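Local coordinates for protein C2 toxin component I (Clostridium botulinum, PDB 2J3X) that transfers ADP-ribose as the enzymatic component of the binary C2 toxin, with host-cell actin as its probable target, at residues 236-241 with 285-289; 374-378 with 389-393; 10-15 with 151-155; 160-166 with 208-214; 402-406 with 417-421. The protein carries 2 engineered substitutions. All coordinates share one frame; numbering follows the deposited sequence.

Interaction 1. Residues 236-241 with 285-289; sequences DYISKL and ALSVK
The C-terminal part of helix 273-286 and the turn after it meet the turn between helices 227-234 and 243-254, and Tyr237 reaches across to Ala285. The phenol OH of Tyr237 donates to Ala285 O over 2.7 Å, and this oxygen lies at the edge of the ring, close to its plane. Seen from the acceptor, the hydroxyl stands 73° out of the carbonyl plane, off the lone pairs. Val288 N binds the same Ala285 O at 3.1 Å from the opposite face, so that this carbonyl is held by two donors, one of them the amide of a tight i to i+3 turn. This is a helical part of the second ADP-ribosyltransferase exoenzyme region: the chain between the two segments has helices but no strand. Beside Tyr237, Leu241 CD2 rests against Ala285 CB at 4.0 Å and against a methyl of Val288, whose other methyl, CG1, packs on Lys240 CB at 3.5 Å. Lys289 carries the polar end. With CG anti to the backbone N (chi1 -169°) and an extended chain beyond, it slides past Tyr237 in the opposite direction, its CB set obliquely against the ring. Its NZ then forms a salt bridge with Asp236 OD1 at 2.9 Å, on the syn side of the carboxylate, while a water joins NZ to Asp236 OD2. Lys289 NZ also bonds to Asn233 O.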
# COMPACT_ATOMS: atom_id res chain seq x y z
N ASP A 236 3.35 -28.25 -3.81
CA ASP A 236 3.61 -29.50 -3.12
C ASP A 236 3.06 -29.55 -1.71
O ASP A 236 3.35 -30.48 -0.96
CB ASP A 236 5.10 -29.90 -3.16
CG ASP A 236 5.99 -28.98 -2.35
OD1 ASP A 236 5.47 -28.04 -1.75
OD2 ASP A 236 7.24 -29.23 -2.33
N TYR A 237 2.23 -28.57 -1.35
CA TYR A 237 1.78 -28.43 0.03
C TYR A 237 0.99 -29.68 0.50
O TYR A 237 1.32 -30.24 1.56
CB TYR A 237 0.94 -27.15 0.18
CG TYR A 237 0.38 -26.95 1.56
CD1 TYR A 237 1.25 -26.79 2.64
CD2 TYR A 237 -0.99 -26.81 1.77
CE1 TYR A 237 0.74 -26.58 3.94
CE2 TYR A 237 -1.50 -26.62 3.07
CZ TYR A 237 -0.62 -26.50 4.13
OH TYR A 237 -1.09 -26.27 5.40
N ILE A 238 -0.00 -30.14 -0.26
CA ILE A 238 -0.77 -31.31 0.19
C ILE A 238 0.12 -32.56 0.32
O ILE A 238 -0.04 -33.34 1.28
CB ILE A 238 -2.03 -31.52 -0.68
CG1 ILE A 238 -3.00 -30.35 -0.39
CG2 ILE A 238 -2.74 -32.91 -0.41
CD1 ILE A 238 -4.26 -30.35 -1.29
N SER A 239 1.10 -32.71 -0.59
CA SER A 239 2.02 -33.85 -0.54
C SER A 239 2.77 -33.85 0.78
O SER A 239 3.28 -34.88 1.17
CB SER A 239 3.02 -33.80 -1.71
OG SER A 239 4.12 -32.92 -1.41
N LYS A 240 2.85 -32.70 1.46
CA LYS A 240 3.64 -32.63 2.73
C LYS A 240 2.82 -32.85 4.00
O LYS A 240 3.41 -32.94 5.11
CB LYS A 240 4.31 -31.27 2.87
CG LYS A 240 5.47 -31.07 1.84
CD LYS A 240 6.11 -29.72 1.99
CE LYS A 240 7.39 -29.61 1.21
NZ LYS A 240 8.53 -30.29 1.96
N LEU A 241 1.51 -32.91 3.86
CA LEU A 241 0.59 -33.02 5.01
C LEU A 241 0.36 -34.50 5.36
O LEU A 241 0.28 -35.34 4.46
CB LEU A 241 -0.76 -32.40 4.65
CG LEU A 241 -0.81 -30.87 4.43
CD1 LEU A 241 -2.24 -30.39 4.26
CD2 LEU A 241 -0.08 -30.11 5.53
N ALA A 285 -0.85 -28.29 10.49
CA ALA A 285 -0.82 -28.24 9.02
C ALA A 285 -0.31 -26.92 8.53
O ALA A 285 0.49 -26.85 7.56
CB ALA A 285 -2.21 -28.48 8.44
N LEU A 286 -0.79 -25.84 9.15
CA LEU A 286 -0.40 -24.48 8.69
C LEU A 286 1.08 -24.18 9.01
O LEU A 286 1.64 -23.22 8.46
CB LEU A 286 -1.33 -23.38 9.27
CG LEU A 286 -2.78 -23.49 8.78
CD1 LEU A 286 -3.60 -22.37 9.53
CD2 LEU A 286 -2.77 -23.32 7.23
N SER A 287 1.71 -25.00 9.86
CA SER A 287 3.13 -24.84 10.19
C SER A 287 4.01 -25.68 9.28
O SER A 287 5.23 -25.55 9.34
CB SER A 287 3.42 -25.30 11.64
OG SER A 287 2.68 -24.49 12.55
N VAL A 288 3.41 -26.49 8.40
CA VAL A 288 4.23 -27.39 7.54
C VAL A 288 5.06 -26.59 6.51
O VAL A 288 6.26 -26.89 6.29
CB VAL A 288 3.36 -28.50 6.91
CG1 VAL A 288 4.07 -29.21 5.73
CG2 VAL A 288 2.90 -29.54 8.01
N LYS A 289 4.47 -25.54 5.93
CA LYS A 289 5.17 -24.76 4.93
C LYS A 289 4.89 -23.26 5.21
O LYS A 289 4.00 -22.67 4.61
CB LYS A 289 4.70 -25.23 3.53
CG LYS A 289 5.49 -24.70 2.38
CD LYS A 289 5.46 -25.68 1.12
CE LYS A 289 6.72 -25.24 0.38
NZ LYS A 289 6.63 -25.51 -1.03
O HOH W 1 9.01 -27.16 -1.25

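Interaction 2. Residues 374-378 with 389-393; sequences IGAFI and EILLN
Gly375 and Leu392 face each other in a beta hairpin of strands 375-377 and 389-392; in its three-stranded antiparallel sheet 375-377 is outermost and 389-392 lies between it and 347-350. Here the packing is tightest: Gly375 CA comes within 3.0 Å of Leu391 O, an approach that leaves little room beside Gly375, which has no side chain. Next along, Ala376 and Leu391 form the hydrogen-bonded pair, with Leu391 N to Ala376 O at 2.9 Å. Phe377 and Ile390 follow as a non-hydrogen-bonded pair. Phe377 has CG anti to the backbone N (chi1 -171°), which sets the ring over Glu389 O on one face and brings its CD2 to 3.8 Å from Ile390 CG1, the two side chains crossing at about a right angle. Glu389 ends a Glu-Gln-Glu sequence that fits the ExE motif of this enzyme family, consistent with a place at the active site; Ile378 lies alongside its chain. The Ile374-Asn393 end is more open to solvent, though Asn393 N still bonds Ile374 O at 3.0 Å; Asn393 OD1 is bonded to Ser283. At the other end, a water accepts from Glu389 N at 2.9 Å and lies 2.8 Å from Ile378 O.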
# COMPACT_ATOMS: atom_id res chain seq x y z
N ILE A 374 3.06 -18.29 10.19
CA ILE A 374 2.39 -19.56 10.10
C ILE A 374 1.03 -19.39 9.35
O ILE A 374 0.12 -18.65 9.78
CB ILE A 374 2.12 -20.14 11.50
CG1 ILE A 374 3.42 -20.26 12.31
CG2 ILE A 374 1.35 -21.51 11.36
CD1 ILE A 374 4.56 -21.12 11.68
N GLY A 375 0.97 -20.03 8.20
CA GLY A 375 -0.14 -19.90 7.28
C GLY A 375 0.18 -20.68 6.02
O GLY A 375 1.30 -21.15 5.84
N ALA A 376 -0.80 -20.79 5.13
CA ALA A 376 -0.58 -21.48 3.86
C ALA A 376 -1.51 -20.92 2.82
O ALA A 376 -2.68 -20.59 3.12
CB ALA A 376 -0.86 -23.00 4.01
N PHE A 377 -1.03 -20.88 1.60
CA PHE A 377 -1.95 -20.63 0.47
C PHE A 377 -2.70 -21.92 0.22
O PHE A 377 -2.12 -23.01 0.16
CB PHE A 377 -1.10 -20.25 -0.77
CG PHE A 377 -1.88 -19.75 -1.96
CD1 PHE A 377 -2.73 -20.61 -2.72
CD2 PHE A 377 -1.76 -18.43 -2.34
CE1 PHE A 377 -3.43 -20.13 -3.83
CE2 PHE A 377 -2.42 -17.92 -3.48
CZ PHE A 377 -3.25 -18.80 -4.26
N ILE A 378 -4.03 -21.80 0.11
CA ILE A 378 -4.91 -22.95 -0.08
C ILE A 378 -4.87 -23.29 -1.57
O ILE A 378 -5.74 -22.88 -2.37
CB ILE A 378 -6.30 -22.60 0.46
CG1 ILE A 378 -6.20 -22.19 1.94
CG2 ILE A 378 -7.28 -23.79 0.24
CD1 ILE A 378 -5.58 -23.21 2.88
N GLU A 389 -6.80 -17.96 -1.47
CA GLU A 389 -6.81 -17.76 -0.04
C GLU A 389 -5.47 -18.09 0.59
O GLU A 389 -4.88 -19.15 0.32
CB GLU A 389 -7.87 -18.67 0.61
CG GLU A 389 -7.81 -18.59 2.12
CD GLU A 389 -9.02 -19.24 2.82
OE1 GLU A 389 -10.02 -19.54 2.13
OE2 GLU A 389 -8.97 -19.38 4.07
N ILE A 390 -5.00 -17.21 1.46
CA ILE A 390 -3.96 -17.61 2.38
C ILE A 390 -4.64 -17.69 3.75
O ILE A 390 -5.14 -16.68 4.27
CB ILE A 390 -2.77 -16.61 2.40
CG1 ILE A 390 -1.93 -16.77 1.09
CG2 ILE A 390 -1.83 -16.98 3.56
CD1 ILE A 390 -0.87 -15.63 0.89
N LEU A 391 -4.60 -18.87 4.35
CA LEU A 391 -5.19 -19.07 5.68
C LEU A 391 -4.13 -18.86 6.75
O LEU A 391 -3.08 -19.53 6.73
CB LEU A 391 -5.80 -20.49 5.78
CG LEU A 391 -6.39 -20.81 7.16
CD1 LEU A 391 -7.59 -19.96 7.31
CD2 LEU A 391 -6.80 -22.30 7.23
N LEU A 392 -4.41 -17.96 7.69
CA LEU A 392 -3.42 -17.69 8.75
C LEU A 392 -3.74 -18.47 10.01
O LEU A 392 -4.93 -18.65 10.34
CB LEU A 392 -3.41 -16.18 9.10
CG LEU A 392 -3.18 -15.21 7.94
CD1 LEU A 392 -3.08 -13.78 8.48
CD2 LEU A 392 -1.87 -15.54 7.25
N ASN A 393 -2.69 -18.81 10.76
CA ASN A 393 -2.84 -19.50 12.03
C ASN A 393 -3.69 -18.67 13.00
O ASN A 393 -3.77 -17.40 12.91
CB ASN A 393 -1.48 -19.79 12.62
CG ASN A 393 -1.54 -20.83 13.71
OD1 ASN A 393 -2.45 -21.67 13.72
ND2 ASN A 393 -0.54 -20.81 14.61
O HOH W 2 -7.28 -20.57 -2.62

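Interaction 3. Residues 10-15 with 151-155; sequences FINKPE and LNDNS
Asn152 and Glu15 are turned toward each other by their torsions: chi1 of 64° tucks Asn152 CG between its own backbone N and carbonyl carbon, and Glu15, with CG anti to its N, bends at chi2 (65°). The bend brings the carboxylate to Asn152 ND2; Glu15 OE1 lies in the amide plane of Asn152, 2.8 Å from ND2, which meets it nearly in line with the C-O bond. The same Asn152 torsion lets OD1 accept from Asn154 N at 3.0 Å, an Asx turn that leads into the short 3-10 segment 153-155, so both ends of one amide are held. The other segment forms a type II beta turn from Phe10 to Lys13, closed by Lys13 N on Phe10 O, after which Pro14 occupies the N-cap position of helix 15-30. The contact thus joins the beginning of the N-terminal helix to the loop that follows strand 147-150. Glu15 also crosses Asn154, CG lying 3.7 Å from ND2, though that nitrogen bonds to Glu181 O; the other oxygen of Glu15 pairs with Lys19. Between the two loops no direct backbone bond is made, and waters do the work. One links Phe10 N, at 2.7 Å, to Leu151 O; a second connects Asn12 N with Asp153 N; a third sits by Phe10 O, Lys13 O and Asn152 ND2. Phe10 turns its CD2 to Leu151 CD1 at 4.3 Å, and Trp21 meets the same ring. Ile11 CG2 packs 3.7 Å from Asp153 OD1, whose hydrogen-bond partner is Tyr101 OH.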
# COMPACT_ATOMS: atom_id res chain seq x y z
N PHE A 10 20.48 17.59 -9.12
CA PHE A 10 20.34 19.04 -9.29
C PHE A 10 20.21 19.76 -7.96
O PHE A 10 19.98 20.96 -7.94
CB PHE A 10 19.18 19.36 -10.24
CG PHE A 10 19.53 19.09 -11.66
CD1 PHE A 10 20.38 19.98 -12.34
CD2 PHE A 10 19.06 17.94 -12.33
CE1 PHE A 10 20.79 19.72 -13.67
CE2 PHE A 10 19.48 17.70 -13.69
CZ PHE A 10 20.32 18.59 -14.31
N ILE A 11 20.43 19.06 -6.84
CA ILE A 11 20.28 19.75 -5.57
C ILE A 11 21.42 20.74 -5.40
O ILE A 11 22.58 20.38 -5.60
CB ILE A 11 20.25 18.77 -4.37
CG1 ILE A 11 18.99 17.88 -4.52
CG2 ILE A 11 20.26 19.56 -3.02
CD1 ILE A 11 19.04 16.61 -3.58
N ASN A 12 21.05 21.99 -5.11
CA ASN A 12 22.04 23.06 -4.94
C ASN A 12 22.68 23.54 -6.24
O ASN A 12 23.64 24.26 -6.19
CB ASN A 12 23.12 22.71 -3.87
CG ASN A 12 23.70 23.98 -3.20
OD1 ASN A 12 22.94 24.92 -2.91
ND2 ASN A 12 25.02 24.03 -2.98
N LYS A 13 22.10 23.17 -7.39
CA LYS A 13 22.52 23.71 -8.69
C LYS A 13 21.52 24.76 -9.16
O LYS A 13 20.37 24.76 -8.71
CB LYS A 13 22.61 22.61 -9.75
CG LYS A 13 23.71 21.57 -9.41
CD LYS A 13 23.80 20.60 -10.59
CE LYS A 13 24.92 19.55 -10.51
NZ LYS A 13 24.73 18.32 -11.47
N PRO A 14 21.92 25.63 -10.10
CA PRO A 14 20.96 26.62 -10.55
C PRO A 14 19.66 26.00 -11.10
O PRO A 14 19.70 25.04 -11.88
CB PRO A 14 21.72 27.35 -11.67
CG PRO A 14 23.20 27.25 -11.21
CD PRO A 14 23.26 25.80 -10.72
N GLU A 15 18.51 26.56 -10.74
CA GLU A 15 17.24 26.06 -11.27
C GLU A 15 17.18 26.04 -12.80
O GLU A 15 16.57 25.16 -13.39
CB GLU A 15 16.04 26.86 -10.66
CG GLU A 15 14.72 26.86 -11.42
CD GLU A 15 13.99 25.51 -11.55
OE1 GLU A 15 14.41 24.47 -11.00
OE2 GLU A 15 12.96 25.47 -12.28
N LEU A 151 13.65 17.37 -8.16
CA LEU A 151 15.08 17.34 -8.41
C LEU A 151 15.87 18.41 -7.71
O LEU A 151 17.10 18.31 -7.65
CB LEU A 151 15.38 17.41 -9.93
CG LEU A 151 14.83 16.18 -10.65
CD1 LEU A 151 15.12 16.30 -12.15
CD2 LEU A 151 15.39 14.89 -10.09
N ASN A 152 15.20 19.41 -7.15
CA ASN A 152 15.95 20.40 -6.38
C ASN A 152 15.10 20.99 -5.26
O ASN A 152 13.93 20.57 -5.08
CB ASN A 152 16.55 21.51 -7.28
CG ASN A 152 15.50 22.36 -7.98
OD1 ASN A 152 14.40 22.55 -7.46
ND2 ASN A 152 15.81 22.85 -9.19
N ASP A 153 15.67 21.95 -4.51
CA ASP A 153 14.94 22.36 -3.28
C ASP A 153 13.67 23.17 -3.59
O ASP A 153 12.88 23.43 -2.67
CB ASP A 153 15.82 23.13 -2.28
CG ASP A 153 16.85 22.27 -1.62
OD1 ASP A 153 17.01 21.07 -1.95
OD2 ASP A 153 17.54 22.83 -0.74
N ASN A 154 13.48 23.58 -4.85
CA ASN A 154 12.22 24.22 -5.23
C ASN A 154 11.04 23.28 -5.05
O ASN A 154 9.88 23.72 -4.97
CB ASN A 154 12.26 24.76 -6.67
CG ASN A 154 13.08 26.01 -6.78
OD1 ASN A 154 13.50 26.59 -5.77
ND2 ASN A 154 13.37 26.43 -8.00
N SER A 155 11.33 21.97 -4.97
CA SER A 155 10.31 20.97 -4.79
C SER A 155 9.85 20.86 -3.35
O SER A 155 8.80 20.30 -3.13
CB SER A 155 10.78 19.60 -5.27
OG SER A 155 10.85 19.60 -6.70
O HOH W 3 18.36 15.99 -8.51
O HOH W 4 18.74 22.70 -9.84
O HOH W 5 18.44 22.92 -4.59
O HOH W 6 19.61 24.18 -2.50

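Interaction 4. Residues 160-166 with 208-214; sequences VPVIVKT and YILIEGS
Tyr208 packs on Ile163 at the start of a parallel pairing, strands 162-168 and 206-216 lying side by side in the eight-stranded mixed sheet of the first ADP-ribosyltransferase exoenzyme region. Its ring receives Ile163 CD1 over one face, 3.9 Å from the centroid, as a CH-pi contact, and takes Val160 O in plane at its edge; Arg116 makes a cation-pi contact with the same ring. Ile209 then uses both backbone groups, N to Pro161 O and O from Ile163 N, while its side chain faces helix 126-136. Leu210, on the other face, lays CD1 on Ile163 CG2 at 3.7 Å. Ile211 returns to the helix side, where its CD1 touches Val162 CB and Val164 CG2; its N meets Ile163 O at 2.8 Å nearly along the C=O axis, and its O receives Lys165 N. Glu212 runs beside the extended Lys165, bent at chi2 (-61°) so that OE1 lies 3.7 Å from Lys165 CB. The charged ends stay 4.9 Å apart, Lys165 NZ to Glu212 OE2, with a water joining them. Gly213 closes the ladder through N to Lys165 O, and Thr166 OG1 donates to Gly213 O at 2.7 Å, from 42° above the carbonyl plane.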
# COMPACT_ATOMS: atom_id res chain seq x y z
N VAL A 160 5.40 21.58 4.83
CA VAL A 160 5.42 20.13 5.12
C VAL A 160 6.75 19.91 5.86
O VAL A 160 7.80 20.20 5.30
CB VAL A 160 5.35 19.31 3.83
CG1 VAL A 160 5.53 17.79 4.13
CG2 VAL A 160 3.98 19.56 3.08
N PRO A 161 6.71 19.51 7.15
CA PRO A 161 7.89 19.52 8.01
C PRO A 161 8.82 18.31 7.88
O PRO A 161 9.75 18.20 8.64
CB PRO A 161 7.28 19.59 9.41
CG PRO A 161 6.00 18.79 9.26
CD PRO A 161 5.46 19.23 7.93
N VAL A 162 8.54 17.42 6.93
CA VAL A 162 9.48 16.32 6.60
C VAL A 162 9.88 16.39 5.14
O VAL A 162 9.10 16.84 4.27
CB VAL A 162 8.90 14.91 6.93
CG1 VAL A 162 8.43 14.91 8.39
CG2 VAL A 162 7.80 14.55 5.93
N ILE A 163 11.09 15.92 4.86
CA ILE A 163 11.63 15.86 3.48
C ILE A 163 12.15 14.44 3.37
O ILE A 163 12.86 13.99 4.24
CB ILE A 163 12.78 16.88 3.26
CG1 ILE A 163 12.28 18.33 3.33
CG2 ILE A 163 13.42 16.70 1.88
CD1 ILE A 163 13.44 19.27 3.58
N VAL A 164 11.77 13.71 2.31
CA VAL A 164 12.26 12.39 2.11
C VAL A 164 13.13 12.34 0.88
O VAL A 164 12.65 12.57 -0.21
CB VAL A 164 11.04 11.40 1.93
CG1 VAL A 164 11.52 9.94 1.80
CG2 VAL A 164 10.08 11.55 3.16
N LYS A 165 14.42 12.07 1.09
CA LYS A 165 15.44 12.07 -0.00
C LYS A 165 15.79 10.60 -0.30
O LYS A 165 15.90 9.79 0.63
CB LYS A 165 16.69 12.80 0.49
CG LYS A 165 17.76 13.01 -0.57
CD LYS A 165 18.91 13.86 0.00
CE LYS A 165 19.96 14.06 -1.01
NZ LYS A 165 21.01 14.93 -0.31
N THR A 166 15.88 10.26 -1.58
CA THR A 166 16.18 8.91 -1.97
C THR A 166 17.03 8.91 -3.23
O THR A 166 17.26 9.95 -3.83
CB THR A 166 14.89 8.06 -2.18
OG1 THR A 166 15.25 6.67 -2.27
CG2 THR A 166 14.16 8.47 -3.46
N TYR A 208 13.22 21.10 9.35
CA TYR A 208 12.60 19.90 8.76
C TYR A 208 13.23 18.68 9.35
O TYR A 208 14.42 18.67 9.73
CB TYR A 208 12.86 19.83 7.23
CG TYR A 208 12.37 21.00 6.47
CD1 TYR A 208 13.16 22.15 6.30
CD2 TYR A 208 11.10 20.96 5.83
CE1 TYR A 208 12.67 23.25 5.53
CE2 TYR A 208 10.63 22.04 5.06
CZ TYR A 208 11.40 23.17 4.93
OH TYR A 208 10.96 24.26 4.16
N ILE A 209 12.47 17.60 9.42
CA ILE A 209 13.12 16.31 9.58
C ILE A 209 13.47 15.81 8.16
O ILE A 209 12.58 15.62 7.31
CB ILE A 209 12.22 15.29 10.31
CG1 ILE A 209 12.05 15.72 11.79
CG2 ILE A 209 12.89 13.86 10.28
CD1 ILE A 209 11.10 14.79 12.61
N LEU A 210 14.77 15.61 7.91
CA LEU A 210 15.26 15.11 6.61
C LEU A 210 15.45 13.62 6.80
O LEU A 210 16.24 13.16 7.64
CB LEU A 210 16.60 15.78 6.26
CG LEU A 210 17.29 15.27 4.99
CD1 LEU A 210 16.43 15.57 3.71
CD2 LEU A 210 18.69 15.97 4.94
N ILE A 211 14.72 12.87 5.99
CA ILE A 211 14.72 11.42 6.06
C ILE A 211 15.43 10.91 4.83
O ILE A 211 15.07 11.29 3.70
CB ILE A 211 13.28 10.88 6.08
CG1 ILE A 211 12.53 11.38 7.32
CG2 ILE A 211 13.28 9.30 5.91
CD1 ILE A 211 11.00 11.31 7.16
N GLU A 212 16.42 10.05 5.04
CA GLU A 212 17.02 9.30 3.91
C GLU A 212 16.26 7.98 3.81
O GLU A 212 16.22 7.19 4.76
CB GLU A 212 18.49 8.97 4.19
CG GLU A 212 19.37 10.16 4.48
CD GLU A 212 19.46 11.17 3.33
OE1 GLU A 212 19.29 10.77 2.14
OE2 GLU A 212 19.73 12.36 3.64
N GLY A 213 15.65 7.75 2.66
CA GLY A 213 14.88 6.50 2.45
C GLY A 213 15.39 5.67 1.30
O GLY A 213 15.94 6.23 0.33
N SER A 214 15.18 4.36 1.38
CA SER A 214 15.54 3.49 0.25
C SER A 214 14.30 3.21 -0.52
O SER A 214 13.27 2.89 0.06
CB SER A 214 16.07 2.09 0.70
OG SER A 214 17.23 2.26 1.44
O HOH W 7 18.87 8.74 0.54
O HOH W 8 21.81 13.78 2.06

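Interaction 5. Residues 402-406 with 417-421; sequences RITPI and TQVVI
Ile403 lays CG2 on Val419, 3.7 Å from its CB, and stands beside Ile421, the two isoleucines pointing the same way. On this face of the hairpin 397-411/414-426, Ile403, Pro405 and Val419 pack on helix 326-336, with Pro405 CA close to Val419 CG1, and Ile421 meets Phe365. The opposite face is built differently. Ile406 has CG1 between its backbone N and carbonyl carbon (chi1 63°), a less common placement that drives CG1 against Gln418 O at 3.5 Å; its CG2 is left to meet Val420 CG2 at 3.9 Å, the side chains crossing near a right angle. The backbones are antiparallel and pair in register. Thr404 and Val420 exchange two bonds, Val420 N to Thr404 O being 2.8 Å with an N-H...O angle of 173°, and Ile406 and Gln418 do the same, Gln418 N lying 3.0 Å from Ile406 O. Near Thr404 a water bridges OG1, at 2.7 Å, to Val420 O. The hairpin supplies two inner strands of a five-stranded mixed sheet, and strand 363-369 lies next to 414-426. Polar groups at the ends bind beyond the pair: Thr417 OG1 to Asp315, Gln418 OE1 to Arg300. Arg402, whose guanidinium has Thr404 OG1 over one face, makes a salt bridge with Asp422 and also donates to Thr142 O and Glu108 O of the first exoenzyme region. It thereby links the hairpin to that region, consistent with a role in joining the two halves, and one carboxylate and two carbonyls probably offset its buried charge.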
# COMPACT_ATOMS: atom_id res chain seq x y z
N ARG A 402 -0.35 2.37 9.20
CA ARG A 402 -0.77 3.50 8.38
C ARG A 402 -2.14 3.16 7.81
O ARG A 402 -2.46 1.99 7.60
CB ARG A 402 0.21 3.69 7.21
CG ARG A 402 -0.09 4.93 6.34
CD ARG A 402 1.01 5.09 5.24
NE ARG A 402 0.91 3.99 4.25
CZ ARG A 402 1.32 4.06 2.97
NH1 ARG A 402 1.95 5.15 2.51
NH2 ARG A 402 1.07 3.03 2.15
N ILE A 403 -2.94 4.19 7.60
CA ILE A 403 -4.28 4.05 7.07
C ILE A 403 -4.43 5.12 6.05
O ILE A 403 -4.28 6.33 6.32
CB ILE A 403 -5.37 4.24 8.19
CG1 ILE A 403 -5.21 3.17 9.25
CG2 ILE A 403 -6.80 4.09 7.56
CD1 ILE A 403 -5.90 3.56 10.60
N THR A 404 -4.73 4.67 4.83
CA THR A 404 -4.82 5.55 3.67
C THR A 404 -6.25 5.61 3.10
O THR A 404 -6.77 4.59 2.68
CB THR A 404 -3.91 4.99 2.56
OG1 THR A 404 -2.54 4.98 3.06
CG2 THR A 404 -3.96 5.93 1.38
N PRO A 405 -6.86 6.80 3.04
CA PRO A 405 -8.24 6.85 2.43
C PRO A 405 -8.18 6.70 0.91
O PRO A 405 -7.23 7.20 0.27
CB PRO A 405 -8.71 8.30 2.73
CG PRO A 405 -7.67 8.90 3.60
CD PRO A 405 -6.38 8.12 3.44
N ILE A 406 -9.20 6.07 0.33
CA ILE A 406 -9.28 5.94 -1.11
C ILE A 406 -10.72 6.06 -1.51
O ILE A 406 -11.62 6.05 -0.65
CB ILE A 406 -8.77 4.56 -1.59
CG1 ILE A 406 -9.65 3.41 -1.02
CG2 ILE A 406 -7.28 4.35 -1.20
CD1 ILE A 406 -9.48 2.08 -1.79
N THR A 417 -16.07 5.66 -0.36
CA THR A 417 -14.85 5.97 0.39
C THR A 417 -14.53 4.75 1.25
O THR A 417 -15.35 4.21 2.04
CB THR A 417 -15.00 7.23 1.26
OG1 THR A 417 -15.31 8.34 0.42
CG2 THR A 417 -13.72 7.54 1.98
N GLN A 418 -13.29 4.33 1.10
CA GLN A 418 -12.79 3.18 1.85
C GLN A 418 -11.40 3.48 2.38
O GLN A 418 -10.84 4.52 2.06
CB GLN A 418 -12.71 1.93 0.96
CG GLN A 418 -14.04 1.69 0.16
CD GLN A 418 -14.15 0.29 -0.41
OE1 GLN A 418 -13.16 -0.33 -0.79
NE2 GLN A 418 -15.39 -0.19 -0.56
N VAL A 419 -10.88 2.59 3.22
CA VAL A 419 -9.55 2.88 3.82
C VAL A 419 -8.69 1.65 3.65
O VAL A 419 -9.13 0.51 3.98
CB VAL A 419 -9.66 3.28 5.32
CG1 VAL A 419 -10.25 4.75 5.50
CG2 VAL A 419 -10.42 2.17 6.17
N VAL A 420 -7.42 1.89 3.24
CA VAL A 420 -6.45 0.80 3.17
C VAL A 420 -5.60 0.82 4.43
O VAL A 420 -4.90 1.82 4.69
CB VAL A 420 -5.57 1.03 1.89
CG1 VAL A 420 -4.44 -0.03 1.79
CG2 VAL A 420 -6.51 1.01 0.63
N ILE A 421 -5.70 -0.26 5.20
CA ILE A 421 -5.14 -0.31 6.53
C ILE A 421 -3.87 -1.17 6.46
O ILE A 421 -3.92 -2.41 6.45
CB ILE A 421 -6.18 -0.92 7.52
CG1 ILE A 421 -7.47 -0.04 7.52
CG2 ILE A 421 -5.56 -0.99 8.95
CD1 ILE A 421 -8.62 -0.72 8.32
O HOH W 9 -2.21 2.55 4.13

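Interactions 1 and 2 touch within the second exoenzyme region, their centres about 11 Å apart: Tyr237 CZ meets Ala376 CB at 3.5 Å and Leu286 O meets Ile374 CG2 at 3.4 Å, so both segments of interaction 1 pack on strand 375-377 and the residue before it. That hairpin carries Glu389, the probable active-site glutamate of the ExE motif. Interactions 3 and 4, in the other half, have centres about 48 Å and 37 Å from that of interaction 2; they touch through Ile11 CD1 and Lys165 CE at 3.7 Å. Interaction 5 lies closest to the middle of the chain, about 10 Å at nearest atoms from interaction 4, whereas interactions 1 and 3 stand about 55 Å apart, centre to centre.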